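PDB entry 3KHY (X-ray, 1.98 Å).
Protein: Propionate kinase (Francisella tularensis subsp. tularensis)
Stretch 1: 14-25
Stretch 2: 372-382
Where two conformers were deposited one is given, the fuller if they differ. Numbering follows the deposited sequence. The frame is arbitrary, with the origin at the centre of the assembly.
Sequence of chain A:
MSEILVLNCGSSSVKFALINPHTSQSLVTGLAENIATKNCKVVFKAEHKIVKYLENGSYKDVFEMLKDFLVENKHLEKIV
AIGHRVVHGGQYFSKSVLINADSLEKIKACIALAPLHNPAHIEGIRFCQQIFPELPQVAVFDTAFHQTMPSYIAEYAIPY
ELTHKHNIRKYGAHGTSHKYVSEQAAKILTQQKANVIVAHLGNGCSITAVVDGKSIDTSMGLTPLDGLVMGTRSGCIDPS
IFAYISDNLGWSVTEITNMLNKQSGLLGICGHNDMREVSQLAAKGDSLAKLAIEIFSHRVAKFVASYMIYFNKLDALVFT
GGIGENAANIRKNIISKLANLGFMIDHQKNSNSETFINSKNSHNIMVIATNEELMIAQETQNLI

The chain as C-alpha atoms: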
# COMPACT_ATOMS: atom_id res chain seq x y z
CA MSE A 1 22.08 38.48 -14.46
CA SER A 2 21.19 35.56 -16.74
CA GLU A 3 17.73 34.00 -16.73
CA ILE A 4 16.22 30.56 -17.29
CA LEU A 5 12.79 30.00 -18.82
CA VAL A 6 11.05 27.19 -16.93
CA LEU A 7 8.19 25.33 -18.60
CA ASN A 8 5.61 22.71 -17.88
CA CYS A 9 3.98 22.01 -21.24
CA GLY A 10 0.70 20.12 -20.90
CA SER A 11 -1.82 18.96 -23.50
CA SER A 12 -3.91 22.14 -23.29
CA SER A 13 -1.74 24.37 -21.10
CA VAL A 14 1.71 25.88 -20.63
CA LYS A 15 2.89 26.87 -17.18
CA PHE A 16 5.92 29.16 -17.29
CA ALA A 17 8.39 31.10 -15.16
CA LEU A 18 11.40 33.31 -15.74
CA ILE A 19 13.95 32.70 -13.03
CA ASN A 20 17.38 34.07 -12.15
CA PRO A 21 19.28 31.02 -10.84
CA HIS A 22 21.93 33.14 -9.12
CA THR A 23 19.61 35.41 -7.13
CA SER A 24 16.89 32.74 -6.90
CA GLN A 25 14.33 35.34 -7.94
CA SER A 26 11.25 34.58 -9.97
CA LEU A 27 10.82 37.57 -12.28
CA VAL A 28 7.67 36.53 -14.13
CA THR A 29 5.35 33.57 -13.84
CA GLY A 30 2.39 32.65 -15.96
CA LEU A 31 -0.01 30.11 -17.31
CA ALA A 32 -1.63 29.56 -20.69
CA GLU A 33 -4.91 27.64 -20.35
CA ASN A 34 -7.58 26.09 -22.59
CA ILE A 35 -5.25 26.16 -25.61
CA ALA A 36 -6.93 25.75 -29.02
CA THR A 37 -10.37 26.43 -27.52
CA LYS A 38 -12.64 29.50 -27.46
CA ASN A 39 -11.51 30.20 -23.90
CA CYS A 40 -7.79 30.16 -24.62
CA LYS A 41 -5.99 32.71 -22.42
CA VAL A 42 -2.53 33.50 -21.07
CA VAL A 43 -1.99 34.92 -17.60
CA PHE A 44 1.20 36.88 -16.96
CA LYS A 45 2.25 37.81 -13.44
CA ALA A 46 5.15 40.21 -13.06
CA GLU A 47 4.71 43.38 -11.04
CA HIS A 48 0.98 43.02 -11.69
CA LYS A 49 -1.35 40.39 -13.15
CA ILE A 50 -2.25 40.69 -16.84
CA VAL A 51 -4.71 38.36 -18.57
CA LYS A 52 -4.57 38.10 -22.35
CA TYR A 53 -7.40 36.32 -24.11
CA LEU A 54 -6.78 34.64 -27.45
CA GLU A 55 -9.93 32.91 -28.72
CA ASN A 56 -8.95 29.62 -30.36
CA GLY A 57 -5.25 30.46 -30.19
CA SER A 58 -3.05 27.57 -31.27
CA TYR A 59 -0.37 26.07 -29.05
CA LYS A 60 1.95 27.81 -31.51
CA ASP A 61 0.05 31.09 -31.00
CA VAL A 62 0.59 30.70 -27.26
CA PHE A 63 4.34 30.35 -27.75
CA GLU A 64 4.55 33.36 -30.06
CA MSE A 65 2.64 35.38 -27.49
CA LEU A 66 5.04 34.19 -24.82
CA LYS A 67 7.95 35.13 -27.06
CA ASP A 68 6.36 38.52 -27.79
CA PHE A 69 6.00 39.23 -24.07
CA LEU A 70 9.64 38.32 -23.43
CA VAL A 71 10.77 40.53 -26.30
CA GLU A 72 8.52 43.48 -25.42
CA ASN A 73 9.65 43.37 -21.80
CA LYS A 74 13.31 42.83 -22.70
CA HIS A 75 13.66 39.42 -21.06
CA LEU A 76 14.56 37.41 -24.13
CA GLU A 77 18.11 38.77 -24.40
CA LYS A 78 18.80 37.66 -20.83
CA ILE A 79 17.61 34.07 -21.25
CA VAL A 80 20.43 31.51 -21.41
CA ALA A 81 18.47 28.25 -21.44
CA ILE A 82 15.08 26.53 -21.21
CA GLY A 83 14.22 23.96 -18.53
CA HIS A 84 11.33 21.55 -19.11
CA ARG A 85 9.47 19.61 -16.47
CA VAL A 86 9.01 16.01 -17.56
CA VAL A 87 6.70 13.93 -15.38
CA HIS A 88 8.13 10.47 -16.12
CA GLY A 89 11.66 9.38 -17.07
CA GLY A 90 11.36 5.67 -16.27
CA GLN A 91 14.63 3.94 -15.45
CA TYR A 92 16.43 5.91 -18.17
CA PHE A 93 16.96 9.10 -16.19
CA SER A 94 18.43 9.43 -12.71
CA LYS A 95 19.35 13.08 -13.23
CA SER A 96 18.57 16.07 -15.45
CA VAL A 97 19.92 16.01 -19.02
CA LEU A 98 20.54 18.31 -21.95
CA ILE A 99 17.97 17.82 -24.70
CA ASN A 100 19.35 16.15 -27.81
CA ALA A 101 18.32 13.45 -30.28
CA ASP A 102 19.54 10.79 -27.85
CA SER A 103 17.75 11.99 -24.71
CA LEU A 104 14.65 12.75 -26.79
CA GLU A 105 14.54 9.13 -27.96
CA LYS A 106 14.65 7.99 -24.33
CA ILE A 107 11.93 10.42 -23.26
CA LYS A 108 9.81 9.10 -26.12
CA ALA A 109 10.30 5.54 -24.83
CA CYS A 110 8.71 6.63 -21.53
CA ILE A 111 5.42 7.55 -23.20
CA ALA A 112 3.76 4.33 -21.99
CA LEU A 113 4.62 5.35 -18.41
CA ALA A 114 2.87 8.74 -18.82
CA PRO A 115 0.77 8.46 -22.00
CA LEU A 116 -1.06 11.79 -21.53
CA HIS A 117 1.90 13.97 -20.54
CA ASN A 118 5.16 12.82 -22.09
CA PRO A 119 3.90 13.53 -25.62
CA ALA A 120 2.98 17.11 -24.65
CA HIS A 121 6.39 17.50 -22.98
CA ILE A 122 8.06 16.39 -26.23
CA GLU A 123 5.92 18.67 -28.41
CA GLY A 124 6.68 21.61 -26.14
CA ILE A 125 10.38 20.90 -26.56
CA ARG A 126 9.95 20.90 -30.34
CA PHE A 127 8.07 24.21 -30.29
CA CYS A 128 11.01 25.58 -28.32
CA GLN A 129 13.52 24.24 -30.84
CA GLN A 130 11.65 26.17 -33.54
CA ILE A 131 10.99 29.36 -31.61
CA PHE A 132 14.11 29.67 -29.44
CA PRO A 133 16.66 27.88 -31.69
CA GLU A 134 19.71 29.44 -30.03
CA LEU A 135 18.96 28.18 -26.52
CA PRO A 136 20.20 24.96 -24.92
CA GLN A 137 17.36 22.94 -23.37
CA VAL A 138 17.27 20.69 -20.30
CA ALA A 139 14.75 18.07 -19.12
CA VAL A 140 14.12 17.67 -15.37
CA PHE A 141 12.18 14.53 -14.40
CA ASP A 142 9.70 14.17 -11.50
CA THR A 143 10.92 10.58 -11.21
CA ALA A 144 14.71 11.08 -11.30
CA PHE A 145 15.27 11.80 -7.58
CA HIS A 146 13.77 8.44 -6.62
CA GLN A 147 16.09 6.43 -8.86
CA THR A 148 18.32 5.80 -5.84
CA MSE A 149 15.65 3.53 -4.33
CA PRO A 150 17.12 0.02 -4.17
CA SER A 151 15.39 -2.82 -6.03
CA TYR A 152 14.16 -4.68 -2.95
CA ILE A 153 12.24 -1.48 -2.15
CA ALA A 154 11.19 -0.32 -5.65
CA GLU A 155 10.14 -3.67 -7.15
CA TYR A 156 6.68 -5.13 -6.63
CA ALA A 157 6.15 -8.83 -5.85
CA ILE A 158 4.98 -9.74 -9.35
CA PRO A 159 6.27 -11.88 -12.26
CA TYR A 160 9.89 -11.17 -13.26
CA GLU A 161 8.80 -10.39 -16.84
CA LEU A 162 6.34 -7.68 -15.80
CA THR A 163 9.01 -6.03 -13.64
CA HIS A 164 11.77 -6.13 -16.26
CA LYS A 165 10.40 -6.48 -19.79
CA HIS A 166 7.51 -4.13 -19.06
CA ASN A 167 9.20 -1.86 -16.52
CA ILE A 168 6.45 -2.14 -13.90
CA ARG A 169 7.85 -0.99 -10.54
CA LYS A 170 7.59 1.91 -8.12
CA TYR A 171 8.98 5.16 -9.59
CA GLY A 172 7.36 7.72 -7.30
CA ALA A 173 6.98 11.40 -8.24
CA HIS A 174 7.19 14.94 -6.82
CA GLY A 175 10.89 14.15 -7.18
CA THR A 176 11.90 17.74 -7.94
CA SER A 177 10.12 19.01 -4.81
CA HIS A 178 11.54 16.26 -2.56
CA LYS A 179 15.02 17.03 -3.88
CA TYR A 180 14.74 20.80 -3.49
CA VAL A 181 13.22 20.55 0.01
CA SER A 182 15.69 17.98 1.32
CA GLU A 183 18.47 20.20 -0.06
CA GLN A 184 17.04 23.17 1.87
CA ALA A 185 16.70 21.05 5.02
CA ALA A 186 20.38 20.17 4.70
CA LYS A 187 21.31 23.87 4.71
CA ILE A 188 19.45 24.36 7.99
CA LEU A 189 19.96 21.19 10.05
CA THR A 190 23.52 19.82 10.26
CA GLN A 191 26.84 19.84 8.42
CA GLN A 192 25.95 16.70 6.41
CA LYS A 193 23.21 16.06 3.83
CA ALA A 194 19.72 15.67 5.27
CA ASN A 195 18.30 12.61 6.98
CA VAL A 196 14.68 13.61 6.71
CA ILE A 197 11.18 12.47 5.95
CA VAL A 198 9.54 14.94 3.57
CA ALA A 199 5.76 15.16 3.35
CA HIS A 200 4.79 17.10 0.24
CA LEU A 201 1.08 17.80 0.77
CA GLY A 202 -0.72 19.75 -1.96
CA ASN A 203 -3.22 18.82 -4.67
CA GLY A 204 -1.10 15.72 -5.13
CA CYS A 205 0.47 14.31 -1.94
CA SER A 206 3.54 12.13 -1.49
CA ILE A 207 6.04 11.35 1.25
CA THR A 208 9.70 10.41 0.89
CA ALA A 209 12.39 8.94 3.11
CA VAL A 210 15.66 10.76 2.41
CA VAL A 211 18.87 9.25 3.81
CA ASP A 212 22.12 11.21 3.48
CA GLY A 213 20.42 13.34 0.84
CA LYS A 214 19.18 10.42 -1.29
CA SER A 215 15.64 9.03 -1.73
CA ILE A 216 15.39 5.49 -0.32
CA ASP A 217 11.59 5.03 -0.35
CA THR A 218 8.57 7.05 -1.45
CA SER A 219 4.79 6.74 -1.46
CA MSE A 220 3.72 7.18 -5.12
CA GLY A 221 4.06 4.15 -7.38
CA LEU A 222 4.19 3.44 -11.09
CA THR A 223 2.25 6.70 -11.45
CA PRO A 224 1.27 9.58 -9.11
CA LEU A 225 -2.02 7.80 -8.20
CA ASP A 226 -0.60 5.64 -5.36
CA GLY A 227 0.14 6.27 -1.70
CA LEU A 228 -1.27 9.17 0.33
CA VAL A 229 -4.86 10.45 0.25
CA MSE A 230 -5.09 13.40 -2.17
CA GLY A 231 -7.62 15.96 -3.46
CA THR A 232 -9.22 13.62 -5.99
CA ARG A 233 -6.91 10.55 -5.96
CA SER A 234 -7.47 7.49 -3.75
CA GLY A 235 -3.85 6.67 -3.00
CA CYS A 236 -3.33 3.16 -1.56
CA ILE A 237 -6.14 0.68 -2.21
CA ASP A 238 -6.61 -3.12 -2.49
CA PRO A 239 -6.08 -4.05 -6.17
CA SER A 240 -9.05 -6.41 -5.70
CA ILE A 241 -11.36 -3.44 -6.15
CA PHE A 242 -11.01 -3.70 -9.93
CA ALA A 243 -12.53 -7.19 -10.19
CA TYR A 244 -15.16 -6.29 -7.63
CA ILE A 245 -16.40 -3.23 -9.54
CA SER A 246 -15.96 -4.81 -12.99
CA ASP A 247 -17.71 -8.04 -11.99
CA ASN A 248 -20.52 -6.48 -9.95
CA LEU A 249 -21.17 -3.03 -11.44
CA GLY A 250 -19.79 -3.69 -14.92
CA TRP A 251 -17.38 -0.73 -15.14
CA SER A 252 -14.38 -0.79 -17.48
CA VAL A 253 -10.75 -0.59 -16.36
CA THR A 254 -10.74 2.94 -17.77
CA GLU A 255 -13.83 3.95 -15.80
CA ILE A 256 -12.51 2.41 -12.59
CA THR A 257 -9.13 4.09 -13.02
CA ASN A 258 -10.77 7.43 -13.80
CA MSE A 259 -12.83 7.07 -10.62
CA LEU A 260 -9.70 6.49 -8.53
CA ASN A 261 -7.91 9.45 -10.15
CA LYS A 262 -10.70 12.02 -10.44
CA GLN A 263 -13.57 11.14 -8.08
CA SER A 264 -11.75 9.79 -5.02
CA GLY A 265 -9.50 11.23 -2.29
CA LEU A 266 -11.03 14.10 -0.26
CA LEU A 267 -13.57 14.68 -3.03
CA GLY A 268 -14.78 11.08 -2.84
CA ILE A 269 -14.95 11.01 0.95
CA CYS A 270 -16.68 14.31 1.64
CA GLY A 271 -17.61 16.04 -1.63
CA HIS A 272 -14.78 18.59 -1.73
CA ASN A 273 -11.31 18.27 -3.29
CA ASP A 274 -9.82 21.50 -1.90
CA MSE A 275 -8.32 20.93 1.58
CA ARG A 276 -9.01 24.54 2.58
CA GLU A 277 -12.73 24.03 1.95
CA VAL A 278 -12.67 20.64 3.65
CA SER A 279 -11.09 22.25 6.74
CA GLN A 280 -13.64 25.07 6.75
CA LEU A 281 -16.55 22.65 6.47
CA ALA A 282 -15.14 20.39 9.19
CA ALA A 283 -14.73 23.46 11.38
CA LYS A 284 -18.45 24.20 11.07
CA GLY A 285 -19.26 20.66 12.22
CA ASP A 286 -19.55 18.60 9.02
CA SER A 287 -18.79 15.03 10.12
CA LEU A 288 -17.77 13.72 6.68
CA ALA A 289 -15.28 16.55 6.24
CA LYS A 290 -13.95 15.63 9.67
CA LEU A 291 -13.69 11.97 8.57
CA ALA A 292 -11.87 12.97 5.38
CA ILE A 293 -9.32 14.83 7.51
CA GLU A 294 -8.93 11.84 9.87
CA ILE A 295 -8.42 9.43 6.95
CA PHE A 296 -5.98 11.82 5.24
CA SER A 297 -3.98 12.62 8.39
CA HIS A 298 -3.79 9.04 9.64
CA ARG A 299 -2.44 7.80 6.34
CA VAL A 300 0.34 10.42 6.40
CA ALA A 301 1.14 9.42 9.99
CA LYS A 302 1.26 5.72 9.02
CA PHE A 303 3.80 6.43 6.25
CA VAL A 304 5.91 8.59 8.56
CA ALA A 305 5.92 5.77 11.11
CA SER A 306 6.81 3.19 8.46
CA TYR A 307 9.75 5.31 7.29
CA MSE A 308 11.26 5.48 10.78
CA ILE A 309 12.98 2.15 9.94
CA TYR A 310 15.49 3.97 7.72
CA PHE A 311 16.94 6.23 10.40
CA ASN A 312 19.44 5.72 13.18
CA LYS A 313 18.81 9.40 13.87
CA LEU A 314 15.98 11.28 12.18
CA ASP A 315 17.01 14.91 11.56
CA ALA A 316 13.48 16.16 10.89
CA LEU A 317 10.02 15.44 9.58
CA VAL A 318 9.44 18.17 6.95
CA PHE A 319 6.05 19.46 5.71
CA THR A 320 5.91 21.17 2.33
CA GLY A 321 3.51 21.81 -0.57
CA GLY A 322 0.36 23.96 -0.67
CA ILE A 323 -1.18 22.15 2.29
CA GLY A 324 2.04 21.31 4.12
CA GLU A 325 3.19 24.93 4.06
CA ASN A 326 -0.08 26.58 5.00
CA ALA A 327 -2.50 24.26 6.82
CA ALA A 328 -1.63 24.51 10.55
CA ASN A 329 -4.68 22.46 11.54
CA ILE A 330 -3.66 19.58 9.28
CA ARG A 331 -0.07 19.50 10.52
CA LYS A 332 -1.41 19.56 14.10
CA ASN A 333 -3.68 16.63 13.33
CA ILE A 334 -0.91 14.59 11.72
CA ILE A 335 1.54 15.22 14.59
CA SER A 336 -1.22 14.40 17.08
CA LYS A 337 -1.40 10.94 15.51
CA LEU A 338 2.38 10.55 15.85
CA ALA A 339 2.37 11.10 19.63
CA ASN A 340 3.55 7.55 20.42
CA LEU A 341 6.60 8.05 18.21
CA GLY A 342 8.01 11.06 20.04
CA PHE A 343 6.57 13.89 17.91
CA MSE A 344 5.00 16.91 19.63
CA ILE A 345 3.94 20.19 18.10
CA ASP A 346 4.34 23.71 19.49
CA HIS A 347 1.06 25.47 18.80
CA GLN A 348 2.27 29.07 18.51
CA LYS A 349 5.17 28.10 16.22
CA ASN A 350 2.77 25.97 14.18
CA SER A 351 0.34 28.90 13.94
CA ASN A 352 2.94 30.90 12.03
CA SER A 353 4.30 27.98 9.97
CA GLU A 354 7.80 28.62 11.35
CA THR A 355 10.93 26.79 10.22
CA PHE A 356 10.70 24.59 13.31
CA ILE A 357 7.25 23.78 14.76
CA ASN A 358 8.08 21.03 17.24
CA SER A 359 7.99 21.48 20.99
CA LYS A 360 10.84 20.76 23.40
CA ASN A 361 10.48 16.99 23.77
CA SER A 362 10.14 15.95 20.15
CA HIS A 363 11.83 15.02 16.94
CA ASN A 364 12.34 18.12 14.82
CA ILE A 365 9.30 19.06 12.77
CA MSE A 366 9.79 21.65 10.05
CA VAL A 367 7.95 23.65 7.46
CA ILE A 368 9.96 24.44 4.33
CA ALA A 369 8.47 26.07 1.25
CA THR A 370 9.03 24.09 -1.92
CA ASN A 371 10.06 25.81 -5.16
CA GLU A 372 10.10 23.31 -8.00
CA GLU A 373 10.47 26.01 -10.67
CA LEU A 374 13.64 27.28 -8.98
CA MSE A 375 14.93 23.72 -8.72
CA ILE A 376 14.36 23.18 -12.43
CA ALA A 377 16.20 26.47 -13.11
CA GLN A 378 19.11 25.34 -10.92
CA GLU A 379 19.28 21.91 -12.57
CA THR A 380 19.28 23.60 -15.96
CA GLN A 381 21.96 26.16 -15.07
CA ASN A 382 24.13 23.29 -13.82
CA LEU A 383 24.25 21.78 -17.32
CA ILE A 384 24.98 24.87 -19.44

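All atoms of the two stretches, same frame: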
# COMPACT_ATOMS: atom_id res chain seq x y z
N VAL A 14 0.29 25.66 -20.84
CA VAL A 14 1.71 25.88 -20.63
C VAL A 14 1.91 26.71 -19.37
O VAL A 14 1.49 27.86 -19.31
CB VAL A 14 2.39 26.61 -21.81
CG1 VAL A 14 3.87 26.84 -21.51
CG2 VAL A 14 2.22 25.81 -23.11
N LYS A 15 2.54 26.12 -18.37
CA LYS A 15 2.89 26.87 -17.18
C LYS A 15 4.32 27.36 -17.36
O LYS A 15 5.18 26.60 -17.79
CB LYS A 15 2.80 25.96 -15.96
CG LYS A 15 3.28 26.61 -14.69
CD LYS A 15 3.38 25.59 -13.58
CE LYS A 15 3.99 26.20 -12.34
NZ LYS A 15 3.96 25.23 -11.21
N PHE A 16 4.58 28.63 -17.07
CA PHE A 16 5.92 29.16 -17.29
C PHE A 16 6.44 30.08 -16.19
O PHE A 16 5.66 30.68 -15.45
CB PHE A 16 6.03 29.86 -18.66
CG PHE A 16 5.08 31.02 -18.83
CD1 PHE A 16 5.44 32.28 -18.41
CD2 PHE A 16 3.84 30.83 -19.42
CE1 PHE A 16 4.58 33.35 -18.58
CE2 PHE A 16 2.98 31.89 -19.58
CZ PHE A 16 3.35 33.15 -19.16
N ALA A 17 7.76 30.18 -16.09
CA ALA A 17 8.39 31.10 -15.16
C ALA A 17 9.74 31.53 -15.68
O ALA A 17 10.45 30.76 -16.33
CB ALA A 17 8.54 30.44 -13.79
N LEU A 18 10.09 32.77 -15.39
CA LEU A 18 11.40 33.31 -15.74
C LEU A 18 12.17 33.50 -14.46
O LEU A 18 11.79 34.30 -13.60
CB LEU A 18 11.22 34.65 -16.43
CG LEU A 18 12.40 35.17 -17.23
CD1 LEU A 18 12.92 34.10 -18.18
CD2 LEU A 18 11.97 36.42 -17.99
N ILE A 19 13.27 32.76 -14.31
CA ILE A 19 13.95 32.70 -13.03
C ILE A 19 15.43 33.04 -13.17
O ILE A 19 16.08 32.65 -14.13
CB ILE A 19 13.77 31.30 -12.40
CG1 ILE A 19 12.29 31.09 -12.06
CG2 ILE A 19 14.64 31.11 -11.15
CD1 ILE A 19 11.96 29.68 -11.70
N ASN A 20 15.95 33.81 -12.22
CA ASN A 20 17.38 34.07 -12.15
C ASN A 20 17.98 33.10 -11.15
O ASN A 20 17.75 33.23 -9.95
CB ASN A 20 17.65 35.51 -11.72
CG ASN A 20 19.13 35.85 -11.70
OD1 ASN A 20 19.93 35.13 -11.11
ND2 ASN A 20 19.50 36.96 -12.34
N PRO A 21 18.75 32.12 -11.65
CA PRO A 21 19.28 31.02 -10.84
C PRO A 21 20.27 31.50 -9.78
O PRO A 21 20.45 30.84 -8.76
CB PRO A 21 20.03 30.15 -11.86
CG PRO A 21 19.60 30.63 -13.20
CD PRO A 21 19.23 32.06 -13.04
N HIS A 22 20.89 32.64 -10.01
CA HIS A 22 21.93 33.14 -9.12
C HIS A 22 21.35 33.93 -7.94
O HIS A 22 21.88 33.87 -6.83
CB HIS A 22 22.94 33.97 -9.90
CG HIS A 22 23.41 33.30 -11.15
ND1 HIS A 22 22.97 33.66 -12.41
CD2 HIS A 22 24.27 32.27 -11.34
CE1 HIS A 22 23.54 32.89 -13.31
NE2 HIS A 22 24.34 32.04 -12.69
N THR A 23 20.27 34.65 -8.19
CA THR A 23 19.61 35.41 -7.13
C THR A 23 18.42 34.63 -6.57
O THR A 23 17.88 34.98 -5.52
CB THR A 23 19.10 36.77 -7.64
OG1 THR A 23 18.12 36.56 -8.65
CG2 THR A 23 20.25 37.58 -8.21
N SER A 24 18.02 33.58 -7.29
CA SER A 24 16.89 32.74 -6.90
C SER A 24 15.55 33.42 -7.11
O SER A 24 14.52 32.93 -6.65
CB SER A 24 17.01 32.28 -5.44
OG SER A 24 18.13 31.43 -5.26
N GLN A 25 15.55 34.55 -7.80
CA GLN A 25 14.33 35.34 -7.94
C GLN A 25 13.50 34.95 -9.15
O GLN A 25 14.01 34.79 -10.26
CB GLN A 25 14.64 36.84 -7.97
CG GLN A 25 14.97 37.41 -6.61
CD GLN A 25 15.41 38.86 -6.68
OE1 GLN A 25 15.07 39.57 -7.63
NE2 GLN A 25 16.17 39.30 -5.68
N GLU A 372 9.69 24.25 -6.96
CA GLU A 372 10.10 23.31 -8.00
C GLU A 372 10.61 24.06 -9.23
O GLU A 372 11.48 23.57 -9.93
CB GLU A 372 8.92 22.41 -8.38
CG GLU A 372 8.49 21.47 -7.26
CD GLU A 372 6.98 21.29 -7.19
OE1 GLU A 372 6.30 22.16 -6.59
OE2 GLU A 372 6.48 20.28 -7.73
N GLU A 373 10.05 25.24 -9.49
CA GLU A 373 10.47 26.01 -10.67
C GLU A 373 11.91 26.47 -10.49
O GLU A 373 12.71 26.41 -11.41
CB GLU A 373 9.54 27.21 -10.91
CG GLU A 373 8.06 26.85 -11.05
CD GLU A 373 7.39 26.50 -9.71
OE1 GLU A 373 7.96 26.81 -8.63
OE2 GLU A 373 6.29 25.91 -9.73
N LEU A 374 12.25 26.93 -9.28
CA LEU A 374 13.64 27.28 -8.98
C LEU A 374 14.57 26.08 -9.11
O LEU A 374 15.68 26.19 -9.62
CB LEU A 374 13.75 27.90 -7.58
CG LEU A 374 15.15 28.28 -7.09
CD1 LEU A 374 15.83 29.24 -8.06
CD2 LEU A 374 15.08 28.91 -5.69
N MSE A 375 14.11 24.92 -8.64
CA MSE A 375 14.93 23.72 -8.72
C MSE A 375 15.21 23.36 -10.17
O MSE A 375 16.31 22.98 -10.53
CB MSE A 375 14.22 22.55 -8.02
CG MSE A 375 15.05 21.29 -7.96
SE MSE A 375 16.63 21.47 -6.80
CE MSE A 375 17.52 19.83 -7.26
N ILE A 376 14.18 23.46 -11.01
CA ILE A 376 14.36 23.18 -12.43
C ILE A 376 15.35 24.18 -13.03
O ILE A 376 16.20 23.80 -13.85
CB ILE A 376 13.02 23.24 -13.17
CG1 ILE A 376 12.19 21.99 -12.86
CG2 ILE A 376 13.23 23.35 -14.67
CD1 ILE A 376 10.75 22.09 -13.38
N ALA A 377 15.27 25.44 -12.62
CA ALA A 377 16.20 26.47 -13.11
C ALA A 377 17.63 26.17 -12.67
O ALA A 377 18.57 26.35 -13.44
CB ALA A 377 15.78 27.85 -12.65
N GLN A 378 17.79 25.70 -11.44
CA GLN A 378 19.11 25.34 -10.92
C GLN A 378 19.69 24.11 -11.62
O GLN A 378 20.89 24.07 -11.92
CB GLN A 378 19.07 25.12 -9.41
CG GLN A 378 18.79 26.38 -8.61
CD GLN A 378 18.54 26.08 -7.15
OE1 GLN A 378 18.27 24.94 -6.77
NE2 GLN A 378 18.61 27.11 -6.31
N GLU A 379 18.85 23.11 -11.85
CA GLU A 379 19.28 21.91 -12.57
C GLU A 379 19.72 22.25 -13.98
O GLU A 379 20.67 21.68 -14.52
CB GLU A 379 18.12 20.91 -12.63
CG GLU A 379 17.83 20.25 -11.31
CD GLU A 379 18.89 19.22 -10.99
OE1 GLU A 379 19.00 18.25 -11.77
OE2 GLU A 379 19.60 19.39 -9.99
N THR A 380 19.00 23.19 -14.59
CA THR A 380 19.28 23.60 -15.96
C THR A 380 20.60 24.38 -16.04
O THR A 380 21.47 24.06 -16.84
CB THR A 380 18.12 24.44 -16.52
OG1 THR A 380 16.93 23.64 -16.56
CG2 THR A 380 18.44 24.95 -17.94
N GLN A 381 20.73 25.38 -15.18
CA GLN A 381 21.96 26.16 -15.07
C GLN A 381 23.19 25.25 -14.91
O GLN A 381 24.25 25.49 -15.50
CB GLN A 381 21.86 27.12 -13.88
CG GLN A 381 23.15 27.87 -13.56
CD GLN A 381 23.48 28.92 -14.59
OE1 GLN A 381 22.60 29.39 -15.32
NE2 GLN A 381 24.74 29.32 -14.66
N ASN A 382 23.04 24.21 -14.10
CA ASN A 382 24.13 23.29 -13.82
C ASN A 382 24.69 22.61 -15.07
O ASN A 382 25.85 22.22 -15.10
CB ASN A 382 23.69 22.24 -12.81
CG ASN A 382 24.83 21.32 -12.39
OD1 ASN A 382 24.73 20.10 -12.51
ND2 ASN A 382 25.92 21.91 -11.92
O HOH W 1 19.76 29.29 -7.06

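A single direct hydrogen bond joins these two stretches, some 350 residues apart in sequence, and it is also their one salt bridge: K15 NZ donates to E373 OE2 at 2.8 Å. K15 reaches it with all four chi angles in the t well, a fully extended chain, while E373 bends back with chi1 m and chi2 p. The pair lies at the start of a crossing in which the strand and helix axes make an angle of 59° and approach to 8.7 Å.

Beyond the ion pair the contact is mainly apolar. Alternation along the strand directs the CA-to-CB bonds of K15, A17 and I19 toward the helix, and that of F16 away. A17 is only loosely packed, its CB 4.4 Å from E373 CB. I19 does more: its CD1 lies 3.4 Å from E373 O and 3.5 Å from E373 CB, whereas its CG2 is 3.8 Å from both L374 CD1 and A377 CB. E373 O is not left idle by this apolar neighbour, since it accepts from A377 N at 3.0 Å within the helix.

After the strand the chain turns. N20 OD1 accepts from H22 N at 2.9 Å and T23 N at 3.0 Å, and N20 N donates to Q25 O at 2.9 Å. The turn brings S24 CA within 3.8 Å of L374 CD1. Here a water replaces direct polar contact: it donates to P21 O at 2.4 Å, a notably short distance, accepts from Q378 NE2 at 2.6 Å, and bonds S24 OG at 3.2 Å.

At Q381, proximity does not become bonding. Its NE2 lies near the plane of the H22 ring, 3.4 Å from H22 NE2, but the angle is poor. Q381 OE1, 3.9 Å from P21 CG, is buried by the contact without a polar partner in the model.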